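Local structure of mRNA interferase (Mycobacterium tuberculosis, 6L2A) at residues T51-T56 against E85-I90. The protein probably acts as the toxin of a type II toxin-antitoxin system, an RNA endonuclease of the PemK/MazF family. The protein carries 6 engineered substitutions. Numbering follows the deposited sequence.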
loop_
_atom_site.group_PDB
_atom_site.type_symbol
_atom_site.label_atom_id
_atom_site.label_comp_id
_atom_site.label_asym_id
_atom_site.label_seq_id
_atom_site.Cartn_x
_atom_site.Cartn_y
_atom_site.Cartn_z
ATOM N N THR A 51 6.845 1.719 3.201
ATOM C CA THR A 51 5.490 1.192 3.136
ATOM C C THR A 51 5.287 0.219 4.287
ATOM O O THR A 51 6.115 -0.670 4.504
ATOM C CB THR A 51 5.228 0.515 1.791
ATOM O OG1 THR A 51 5.388 1.478 0.742
ATOM C CG2 THR A 51 3.819 -0.030 1.747
ATOM N N VAL A 52 4.198 0.407 5.037
ATOM C CA VAL A 52 3.948 -0.361 6.248
ATOM C C VAL A 52 2.536 -0.927 6.224
ATOM O O VAL A 52 1.643 -0.421 5.541
ATOM C CB VAL A 52 4.154 0.481 7.528
ATOM C CG1 VAL A 52 5.584 0.999 7.603
ATOM C CG2 VAL A 52 3.151 1.628 7.577
ATOM N N VAL A 53 2.348 -1.990 6.999
ATOM C CA VAL A 53 1.046 -2.619 7.202
ATOM C C VAL A 53 0.675 -2.485 8.675
ATOM O O VAL A 53 1.353 -3.065 9.537
ATOM C CB VAL A 53 1.069 -4.087 6.751
ATOM C CG1 VAL A 53 -0.149 -4.820 7.262
ATOM C CG2 VAL A 53 1.138 -4.164 5.232
ATOM N N PRO A 54 -0.370 -1.731 9.011
ATOM C CA PRO A 54 -0.712 -1.528 10.422
ATOM C C PRO A 54 -1.147 -2.817 11.096
ATOM O O PRO A 54 -1.657 -3.746 10.464
ATOM C CB PRO A 54 -1.865 -0.517 10.370
ATOM C CG PRO A 54 -1.738 0.141 9.039
ATOM C CD PRO A 54 -1.200 -0.910 8.118
ATOM N N VAL A 55 -0.949 -2.853 12.409
ATOM C CA VAL A 55 -1.199 -4.026 13.232
ATOM C C VAL A 55 -2.167 -3.637 14.342
ATOM O O VAL A 55 -2.061 -2.546 14.911
ATOM C CB VAL A 55 0.128 -4.576 13.797
ATOM C CG1 VAL A 55 -0.121 -5.556 14.901
ATOM C CG2 VAL A 55 0.935 -5.232 12.689
ATOM N N THR A 56 -3.124 -4.521 14.634
ATOM C CA THR A 56 -4.124 -4.276 15.665
ATOM C C THR A 56 -4.239 -5.486 16.581
ATOM O O THR A 56 -3.967 -6.620 16.180
ATOM C CB THR A 56 -5.503 -3.963 15.063
ATOM O OG1 THR A 56 -6.469 -3.842 16.115
ATOM C CG2 THR A 56 -5.936 -5.072 14.118
ATOM N N GLU A 85 -5.088 -4.671 4.188
ATOM C CA GLU A 85 -6.011 -3.735 3.558
ATOM C C GLU A 85 -5.828 -2.307 4.057
ATOM O O GLU A 85 -6.410 -1.387 3.476
ATOM C CB GLU A 85 -7.461 -4.188 3.778
ATOM C CG GLU A 85 -8.081 -3.808 5.126
ATOM C CD GLU A 85 -7.648 -4.705 6.279
ATOM O OE1 GLU A 85 -6.716 -5.518 6.109
ATOM O OE2 GLU A 85 -8.256 -4.598 7.366
ATOM N N GLN A 86 -5.030 -2.101 5.107
ATOM C CA GLN A 86 -4.755 -0.776 5.645
ATOM C C GLN A 86 -3.354 -0.293 5.290
ATOM O O GLN A 86 -2.821 0.593 5.963
ATOM C CB GLN A 86 -4.950 -0.770 7.162
ATOM C CG GLN A 86 -6.312 -1.270 7.614
ATOM C CD GLN A 86 -7.181 -0.161 8.167
ATOM O OE1 GLN A 86 -7.631 0.718 7.429
ATOM N NE2 GLN A 86 -7.419 -0.191 9.473
ATOM N N ILE A 87 -2.756 -0.860 4.238
ATOM C CA ILE A 87 -1.380 -0.545 3.869
ATOM C C ILE A 87 -1.228 0.947 3.587
ATOM O O ILE A 87 -2.097 1.577 2.970
ATOM C CB ILE A 87 -0.979 -1.404 2.657
ATOM C CG1 ILE A 87 0.440 -1.090 2.181
ATOM C CG2 ILE A 87 -1.979 -1.233 1.517
ATOM C CD1 ILE A 87 0.894 -1.996 1.052
ATOM N N ARG A 88 -0.129 1.528 4.074
ATOM C CA ARG A 88 0.160 2.942 3.877
ATOM C C ARG A 88 1.644 3.133 3.607
ATOM O O ARG A 88 2.483 2.327 4.017
ATOM C CB ARG A 88 -0.202 3.810 5.092
ATOM C CG ARG A 88 -1.309 3.300 5.984
ATOM C CD ARG A 88 -2.655 3.867 5.578
ATOM N NE ARG A 88 -3.609 3.805 6.681
ATOM C CZ ARG A 88 -3.683 4.716 7.646
ATOM N NH1 ARG A 88 -4.579 4.587 8.615
ATOM N NH2 ARG A 88 -2.862 5.758 7.642
ATOM N N SER A 89 1.957 4.235 2.935
ATOM C CA SER A 89 3.325 4.707 2.784
ATOM C C SER A 89 3.524 5.922 3.677
ATOM O O SER A 89 2.690 6.834 3.687
ATOM C CB SER A 89 3.641 5.055 1.328
ATOM O OG SER A 89 3.640 3.887 0.526
ATOM N N ILE A 90 4.619 5.924 4.434
ATOM C CA ILE A 90 4.907 6.983 5.386
ATOM C C ILE A 90 6.325 7.478 5.152
ATOM O O ILE A 90 7.160 6.793 4.559
ATOM C CB ILE A 90 4.742 6.513 6.847
ATOM C CG1 ILE A 90 5.661 5.322 7.123
ATOM C CG2 ILE A 90 3.294 6.143 7.130
ATOM C CD1 ILE A 90 5.697 4.899 8.584
#
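Val-52 and Arg-88 form an antiparallel hydrogen-bonded pair that joins strand 49-56 to strand 88-91 in the antiparallel sheet of the MazF-like toxin fold (SH3 clan). Val-52 N gives its hydrogen to Arg-88 O at 2.8 Å, and Arg-88 N returns one to Val-52 O at 3.0 Å. Both bonds are nearly straight. The same two oxygens also receive weaker CA-H contacts, Arg-88 O from Thr-51 CA and Val-52 O from Ile-87 CA.

The polar side chains meet at the next pair, Thr-51 and Ser-89, which is non-hydrogen-bonded. Thr-51 OG1 and Ser-89 OG lie 3.0 Å apart. Thr-51 OG1 also bonds to His-117 NE2 of the second subunit. Ser-89 OG has Ile-87 O and Glu-85 O of that subunit within bonding reach, and its one proton cannot fully serve both.

Apolar contacts flank the bonds. With Thr-51 OG1 beside the backbone N (chi1 -61°), CG2 stands anti to that N and touches Ile-87 CG1 at 3.6 Å. On the Val-52 face, Val-52 CG1 meets Ile-90 CD1 at 4.0 Å, the two side chains crossing at about a right angle. Val-53 CG2 lies 4.3 Å from Ile-87 CB, and both side chains also pack on Leu-114 of helix 104-117.

Before Ile-87, Gln-86 meets the ring of Pro-54. Pro-54 CD sits 3.1 Å from Gln-86 O, and its CG packs on Gln-86 CB. Proline has no N-H for that oxygen; its backbone bonds to Gln-83 of strand 80-83. Backbone pair and apolar contacts thus act within one chain, while the Thr-51 and Ser-89 hydroxyls also reach across the dimer interface.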